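Long-range contacts in Plm1 (Streptomyces sp. HK803, PDB 4HXY), which probably reduces the beta-keto group of a growing polyketide with NADPH, as the ketoreductase of the first module of phoslactomycin biosynthesis: residues N27-E33 with P57-G63; A37-L41 with R140-A144; G79-V85 with R124-L128. Residues are numbered along the deposited sequence.

Contact 1 of 3, residues N27-E33 with P57-G63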
# COMPACT_ATOMS: atom_id res chain seq x y z
N ASN A 27 -6.78 -16.10 28.91
CA ASN A 27 -8.10 -16.19 28.34
C ASN A 27 -8.12 -15.33 27.07
O ASN A 27 -8.29 -14.12 27.15
CB ASN A 27 -9.10 -15.65 29.37
CG ASN A 27 -10.54 -15.78 28.94
OD1 ASN A 27 -10.90 -16.57 28.06
ND2 ASN A 27 -11.41 -15.00 29.59
N TRP A 28 -7.92 -15.96 25.91
CA TRP A 28 -7.79 -15.23 24.65
C TRP A 28 -9.04 -15.31 23.81
O TRP A 28 -9.74 -16.31 23.82
CB TRP A 28 -6.55 -15.69 23.85
CG TRP A 28 -5.28 -15.12 24.39
CD1 TRP A 28 -4.72 -15.38 25.61
CD2 TRP A 28 -4.41 -14.19 23.74
NE1 TRP A 28 -3.55 -14.67 25.76
CE2 TRP A 28 -3.35 -13.92 24.63
CE3 TRP A 28 -4.42 -13.57 22.48
CZ2 TRP A 28 -2.30 -13.07 24.29
CZ3 TRP A 28 -3.40 -12.71 22.17
CH2 TRP A 28 -2.35 -12.47 23.07
N LEU A 29 -9.28 -14.24 23.06
CA LEU A 29 -10.39 -14.16 22.13
C LEU A 29 -9.82 -14.33 20.71
O LEU A 29 -8.90 -13.65 20.33
CB LEU A 29 -11.07 -12.80 22.25
CG LEU A 29 -12.08 -12.45 21.17
CD1 LEU A 29 -13.30 -13.34 21.28
CD2 LEU A 29 -12.46 -11.01 21.31
N LEU A 30 -10.38 -15.27 19.96
CA LEU A 30 -9.89 -15.54 18.63
C LEU A 30 -10.94 -15.08 17.64
O LEU A 30 -12.08 -15.49 17.73
CB LEU A 30 -9.61 -17.04 18.47
CG LEU A 30 -8.25 -17.57 18.92
CD1 LEU A 30 -7.62 -16.80 20.04
CD2 LEU A 30 -8.26 -19.04 19.16
N LEU A 31 -10.52 -14.23 16.70
CA LEU A 31 -11.42 -13.66 15.71
C LEU A 31 -10.95 -13.91 14.29
O LEU A 31 -9.80 -14.19 14.07
CB LEU A 31 -11.59 -12.15 15.92
CG LEU A 31 -12.09 -11.75 17.30
CD1 LEU A 31 -12.04 -10.27 17.46
CD2 LEU A 31 -13.49 -12.27 17.49
N GLY A 32 -11.88 -13.81 13.35
CA GLY A 32 -11.56 -14.04 11.95
C GLY A 32 -11.37 -15.52 11.73
O GLY A 32 -12.17 -16.33 12.20
N GLU A 33 -10.29 -15.88 11.05
CA GLU A 33 -10.00 -17.28 10.80
C GLU A 33 -8.66 -17.62 11.42
O GLU A 33 -7.60 -17.38 10.84
CB GLU A 33 -9.95 -17.57 9.31
CG GLU A 33 -9.86 -19.04 8.98
CD GLU A 33 -10.21 -19.35 7.54
OE1 GLU A 33 -10.64 -18.42 6.80
OE2 GLU A 33 -10.05 -20.53 7.14
N PRO A 57 -10.85 -10.24 27.76
CA PRO A 57 -9.84 -11.24 27.46
C PRO A 57 -8.44 -10.68 27.67
O PRO A 57 -8.23 -9.47 27.57
CB PRO A 57 -10.08 -11.59 25.98
CG PRO A 57 -10.89 -10.50 25.45
CD PRO A 57 -11.71 -9.96 26.59
N ASP A 58 -7.50 -11.58 27.94
CA ASP A 58 -6.10 -11.22 28.17
C ASP A 58 -5.42 -10.78 26.88
O ASP A 58 -4.42 -10.08 26.90
CB ASP A 58 -5.36 -12.40 28.80
CG ASP A 58 -5.91 -12.77 30.19
OD1 ASP A 58 -6.13 -11.82 30.96
OD2 ASP A 58 -6.14 -13.96 30.49
N GLY A 59 -5.99 -11.21 25.75
CA GLY A 59 -5.49 -10.83 24.44
C GLY A 59 -6.50 -11.18 23.35
O GLY A 59 -7.44 -11.93 23.59
N VAL A 60 -6.29 -10.63 22.15
CA VAL A 60 -7.13 -10.92 20.99
C VAL A 60 -6.22 -11.34 19.84
O VAL A 60 -5.22 -10.68 19.57
CB VAL A 60 -7.99 -9.70 20.57
CG1 VAL A 60 -8.88 -10.05 19.37
CG2 VAL A 60 -8.87 -9.22 21.77
N LEU A 61 -6.52 -12.48 19.21
CA LEU A 61 -5.77 -12.91 18.06
C LEU A 61 -6.71 -12.95 16.87
O LEU A 61 -7.75 -13.61 16.92
CB LEU A 61 -5.09 -14.26 18.27
CG LEU A 61 -4.25 -14.73 17.08
CD1 LEU A 61 -3.07 -13.78 16.84
CD2 LEU A 61 -3.77 -16.18 17.27
N VAL A 62 -6.37 -12.17 15.84
CA VAL A 62 -7.18 -12.05 14.65
C VAL A 62 -6.47 -12.67 13.48
O VAL A 62 -5.35 -12.31 13.15
CB VAL A 62 -7.42 -10.57 14.28
CG1 VAL A 62 -8.32 -10.47 13.06
CG2 VAL A 62 -8.00 -9.78 15.46
N GLY A 63 -7.14 -13.60 12.81
CA GLY A 63 -6.61 -14.21 11.61
C GLY A 63 -7.28 -13.58 10.41
O GLY A 63 -8.50 -13.73 10.25
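In the beta-alpha-beta unit of strand 28-32, helix 36-39 and strand 59-63, part of the Rossmann-like N-terminal region of this ketoreductase, the two strands are adjacent and parallel, with a closest axis distance of 4.7 Å. The backbone ladder runs from L29 N to G59 O (3.0 Å), through L61 N to L29 O (2.9 Å), L31 N to L61 O (2.8 Å) and G63 N to L31 O (3.0 Å), to E33 N and G63 O (2.9 Å). Each face has its own relief. On one, L29, L31 and V62 pack against A73 and V77 of helix 67-77, and V60 lies beside them; L31 CD1 fits beside V60 CG1 at 3.7 Å, while P57 CG closes on L29 CB at 3.9 Å. On the other face, L30 CD1 leans to L61 CB (4.0 Å), and W28 provides the large bump. The hollow that accepts it is G59, where an ideal CB would collide with W28 CH2. At the entry to the pair, N27 N donates to D58 OD2 at 2.7 Å. The indole lies so flat on the glycine that G59 CA sits 3.4 Å from the centroid of the six-membered ring of W28, a CH-pi contact just 8° off the ring normal.

Contact 2 of 3, residues A37-L41 with R140-A144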
# COMPACT_ATOMS: atom_id res chain seq x y z
N ALA A 37 -3.74 -25.10 13.98
CA ALA A 37 -2.38 -25.18 14.55
C ALA A 37 -2.04 -23.99 15.45
O ALA A 37 -1.12 -24.08 16.26
CB ALA A 37 -1.34 -25.30 13.45
N LEU A 38 -2.76 -22.88 15.29
CA LEU A 38 -2.63 -21.76 16.23
C LEU A 38 -3.66 -21.77 17.36
O LEU A 38 -3.34 -21.38 18.49
CB LEU A 38 -2.69 -20.43 15.50
CG LEU A 38 -1.60 -20.22 14.45
CD1 LEU A 38 -1.75 -18.81 13.83
CD2 LEU A 38 -0.19 -20.42 14.97
N GLY A 39 -4.90 -22.17 17.09
CA GLY A 39 -5.93 -22.24 18.13
C GLY A 39 -5.49 -23.11 19.29
O GLY A 39 -5.88 -22.89 20.45
N SER A 40 -4.66 -24.12 18.98
CA SER A 40 -4.18 -25.08 19.98
C SER A 40 -3.12 -24.52 20.92
O SER A 40 -2.73 -25.21 21.87
CB SER A 40 -3.67 -26.34 19.28
OG SER A 40 -2.52 -26.06 18.49
N LEU A 41 -2.64 -23.30 20.68
CA LEU A 41 -1.73 -22.63 21.61
C LEU A 41 -2.45 -22.16 22.88
O LEU A 41 -1.80 -21.88 23.88
CB LEU A 41 -1.06 -21.43 20.93
CG LEU A 41 0.01 -21.75 19.88
CD1 LEU A 41 0.40 -20.48 19.14
CD2 LEU A 41 1.24 -22.37 20.54
N ARG A 140 4.69 -22.18 15.37
CA ARG A 140 3.88 -22.10 16.58
C ARG A 140 4.63 -21.46 17.75
O ARG A 140 4.08 -20.63 18.46
CB ARG A 140 3.40 -23.47 17.00
CG ARG A 140 2.30 -24.00 16.14
CD ARG A 140 1.92 -25.40 16.58
NE ARG A 140 0.90 -25.41 17.63
CZ ARG A 140 1.13 -25.67 18.92
NH1 ARG A 140 2.35 -25.92 19.38
NH2 ARG A 140 0.11 -25.67 19.77
N ARG A 141 5.89 -21.85 17.95
CA ARG A 141 6.67 -21.37 19.08
C ARG A 141 7.12 -19.93 18.94
O ARG A 141 7.20 -19.20 19.93
CB ARG A 141 7.89 -22.27 19.33
CG ARG A 141 7.56 -23.67 19.79
CD ARG A 141 8.82 -24.36 20.35
NE ARG A 141 9.92 -24.34 19.37
CZ ARG A 141 10.13 -25.28 18.45
NH1 ARG A 141 9.35 -26.37 18.35
NH2 ARG A 141 11.15 -25.15 17.61
N ALA A 142 7.42 -19.52 17.71
CA ALA A 142 7.78 -18.15 17.45
C ALA A 142 6.59 -17.23 17.75
O ALA A 142 6.76 -16.18 18.32
CB ALA A 142 8.25 -17.98 16.00
N LEU A 143 5.39 -17.64 17.33
CA LEU A 143 4.20 -16.85 17.62
C LEU A 143 3.88 -16.81 19.12
O LEU A 143 3.54 -15.79 19.66
CB LEU A 143 2.97 -17.37 16.86
CG LEU A 143 1.74 -16.49 17.12
CD1 LEU A 143 1.93 -15.10 16.55
CD2 LEU A 143 0.54 -17.10 16.54
N ALA A 144 4.00 -17.94 19.77
CA ALA A 144 3.69 -18.00 21.19
C ALA A 144 4.60 -17.10 22.00
O ALA A 144 4.15 -16.39 22.87
CB ALA A 144 3.78 -19.42 21.68
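R140 provides the polar anchor here, and it illustrates how one arginine can hold two distant turns of chain together. R140 NE donates to the backbone oxygen A37 O at 2.8 Å, and R140 NH2 donates to S40 OG at 3.0 Å, so both acceptors lie at the edge of the guanidinium, near its plane. The side chain gets there by bending: chi3 near 88° swings the guanidinium toward segment 37-41, although the CA-to-CB bond of R140 points sideways. One face of the group is covered by L41, whose CD2 comes within 3.6 Å of R140 NH2. From this leucine the contact turns apolar. L41 CD2 also reaches A144 CB (4.1 Å), L41 CD1 approaches L143 CD2 (4.3 Å), and L38 CD2 meets the same L143 CD2 at 3.7 Å. L143 and A144 come three and four residues after R140, and so share its flank of the helix. I135, just ahead of helix 137-148, touches A37, L38 and R140, while V24 packs on A144. The short helix 36-39, which follows strand 28-32 and rests with G39 against L30 of that strand, is thereby joined to helix 137-148, which follows strand 125-131.

Contact 3 of 3, residues G79-V85 with R124-L128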
# COMPACT_ATOMS: atom_id res chain seq x y z
N GLY A 79 -15.32 -0.72 21.97
CA GLY A 79 -16.17 -0.42 23.10
C GLY A 79 -16.15 -1.46 24.19
O GLY A 79 -16.91 -1.35 25.15
N HIS A 80 -15.29 -2.46 24.06
CA HIS A 80 -15.15 -3.47 25.09
C HIS A 80 -13.71 -3.56 25.51
O HIS A 80 -12.83 -3.52 24.68
CB HIS A 80 -15.61 -4.83 24.58
CG HIS A 80 -17.02 -4.83 24.08
ND1 HIS A 80 -18.10 -4.58 24.89
CD2 HIS A 80 -17.52 -5.07 22.85
CE1 HIS A 80 -19.20 -4.65 24.17
NE2 HIS A 80 -18.88 -4.95 22.93
N PRO A 81 -13.45 -3.68 26.81
CA PRO A 81 -12.07 -3.84 27.24
C PRO A 81 -11.49 -5.19 26.82
O PRO A 81 -12.14 -6.22 26.99
CB PRO A 81 -12.15 -3.74 28.77
CG PRO A 81 -13.40 -3.08 29.05
CD PRO A 81 -14.35 -3.43 27.95
N THR A 82 -10.30 -5.16 26.22
CA THR A 82 -9.55 -6.36 25.96
C THR A 82 -8.07 -6.06 26.12
O THR A 82 -7.65 -4.91 26.11
CB THR A 82 -9.73 -6.88 24.51
OG1 THR A 82 -9.07 -6.00 23.60
CG2 THR A 82 -11.22 -6.99 24.13
N GLY A 83 -7.28 -7.11 26.23
CA GLY A 83 -5.85 -6.97 26.12
C GLY A 83 -5.44 -6.65 24.69
O GLY A 83 -6.29 -6.36 23.83
N PRO A 84 -4.13 -6.71 24.42
CA PRO A 84 -3.59 -6.36 23.11
C PRO A 84 -4.21 -7.17 21.95
O PRO A 84 -4.43 -8.37 22.09
CB PRO A 84 -2.10 -6.70 23.23
CG PRO A 84 -1.81 -6.78 24.70
CD PRO A 84 -3.08 -7.21 25.34
N VAL A 85 -4.46 -6.48 20.85
CA VAL A 85 -5.02 -7.07 19.65
C VAL A 85 -3.91 -7.34 18.66
O VAL A 85 -3.25 -6.42 18.16
CB VAL A 85 -6.03 -6.12 19.00
CG1 VAL A 85 -6.59 -6.72 17.72
CG2 VAL A 85 -7.17 -5.81 20.00
N ARG A 124 -4.36 -0.12 22.50
CA ARG A 124 -5.09 -1.38 22.31
C ARG A 124 -4.44 -2.30 21.29
O ARG A 124 -4.54 -3.52 21.37
CB ARG A 124 -6.53 -1.09 21.86
CG ARG A 124 -7.38 -0.41 22.94
CD ARG A 124 -8.84 -0.68 22.78
NE ARG A 124 -9.15 -2.09 23.02
CZ ARG A 124 -10.36 -2.64 22.86
NH1 ARG A 124 -11.40 -1.92 22.45
NH2 ARG A 124 -10.52 -3.93 23.11
N TRP A 125 -3.77 -1.70 20.32
CA TRP A 125 -3.20 -2.48 19.22
C TRP A 125 -1.91 -3.16 19.64
O TRP A 125 -1.00 -2.52 20.15
CB TRP A 125 -2.94 -1.56 18.04
CG TRP A 125 -2.46 -2.27 16.82
CD1 TRP A 125 -1.22 -2.19 16.26
CD2 TRP A 125 -3.20 -3.19 16.01
NE1 TRP A 125 -1.15 -2.97 15.14
CE2 TRP A 125 -2.35 -3.61 14.98
CE3 TRP A 125 -4.50 -3.67 16.04
CZ2 TRP A 125 -2.76 -4.48 13.98
CZ3 TRP A 125 -4.90 -4.58 15.08
CH2 TRP A 125 -4.03 -4.96 14.06
N GLY A 126 -1.85 -4.47 19.44
CA GLY A 126 -0.70 -5.26 19.70
C GLY A 126 0.27 -5.17 18.54
O GLY A 126 1.33 -4.53 18.64
N GLY A 127 -0.13 -5.75 17.42
CA GLY A 127 0.72 -5.73 16.25
C GLY A 127 0.31 -6.71 15.16
O GLY A 127 -0.74 -7.37 15.24
N LEU A 128 1.19 -6.80 14.17
CA LEU A 128 1.03 -7.66 13.00
C LEU A 128 2.13 -8.71 13.00
O LEU A 128 3.29 -8.38 13.25
CB LEU A 128 1.13 -6.83 11.72
CG LEU A 128 -0.04 -5.87 11.48
CD1 LEU A 128 0.36 -4.57 10.72
CD2 LEU A 128 -1.13 -6.64 10.72
O HOH W 1 -6.79 -3.69 23.76
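In the Rossmann-like sheet, strand 85-90 begins with V85 beside strand 125-131, where V85 forms a parallel bridge with W125. V85 N donates to R124 O at 3.0 Å, and V85 O accepts from both G126 N (2.7 Å) and G127 N (3.3 Å). Side-chain conformation shapes the rest. R124, with chi1 m, chi2 t and chi3 p, folds along the 79-85 loop so that R124 NH2 donates to T82 OG1 at 2.6 Å. The p rotamer of T82 lets that same hydroxyl, T82 OG1, donate to G83 O at 2.8 Å, passing the interaction on to the loop backbone. NH1 of R124 turns to V77 O at the end of helix 67-77. W125 takes chi1 t, which lays one face of its indole under V85 O and brings W125 CZ3 to 3.8 Å from V85 CG1. A water completes the link, accepting from R124 NE at 2.9 Å and lying 2.7 Å from G83 O.

In the fold
Followed from the N terminus, the chain first makes strand 28-32, passes through the short helix 36-39 and a loop, and returns as strand 59-63, where contact 1 closes. Contact 2 opens between the two segments of contact 1 and closes much later on helix 137-148, so these two cross. Contact 3 comes in series after contact 1, but both its segments fall within the long span of contact 2. Contacts 1 and 3 abut through P57 O and G83 N (2.9 Å) and V60 N and P84 O (2.9 Å), making strands 28-32, 59-63, 85-90 and 125-131 one continuous parallel sheet. Contact 2, meanwhile, joins helices that follow the first and last of these strands.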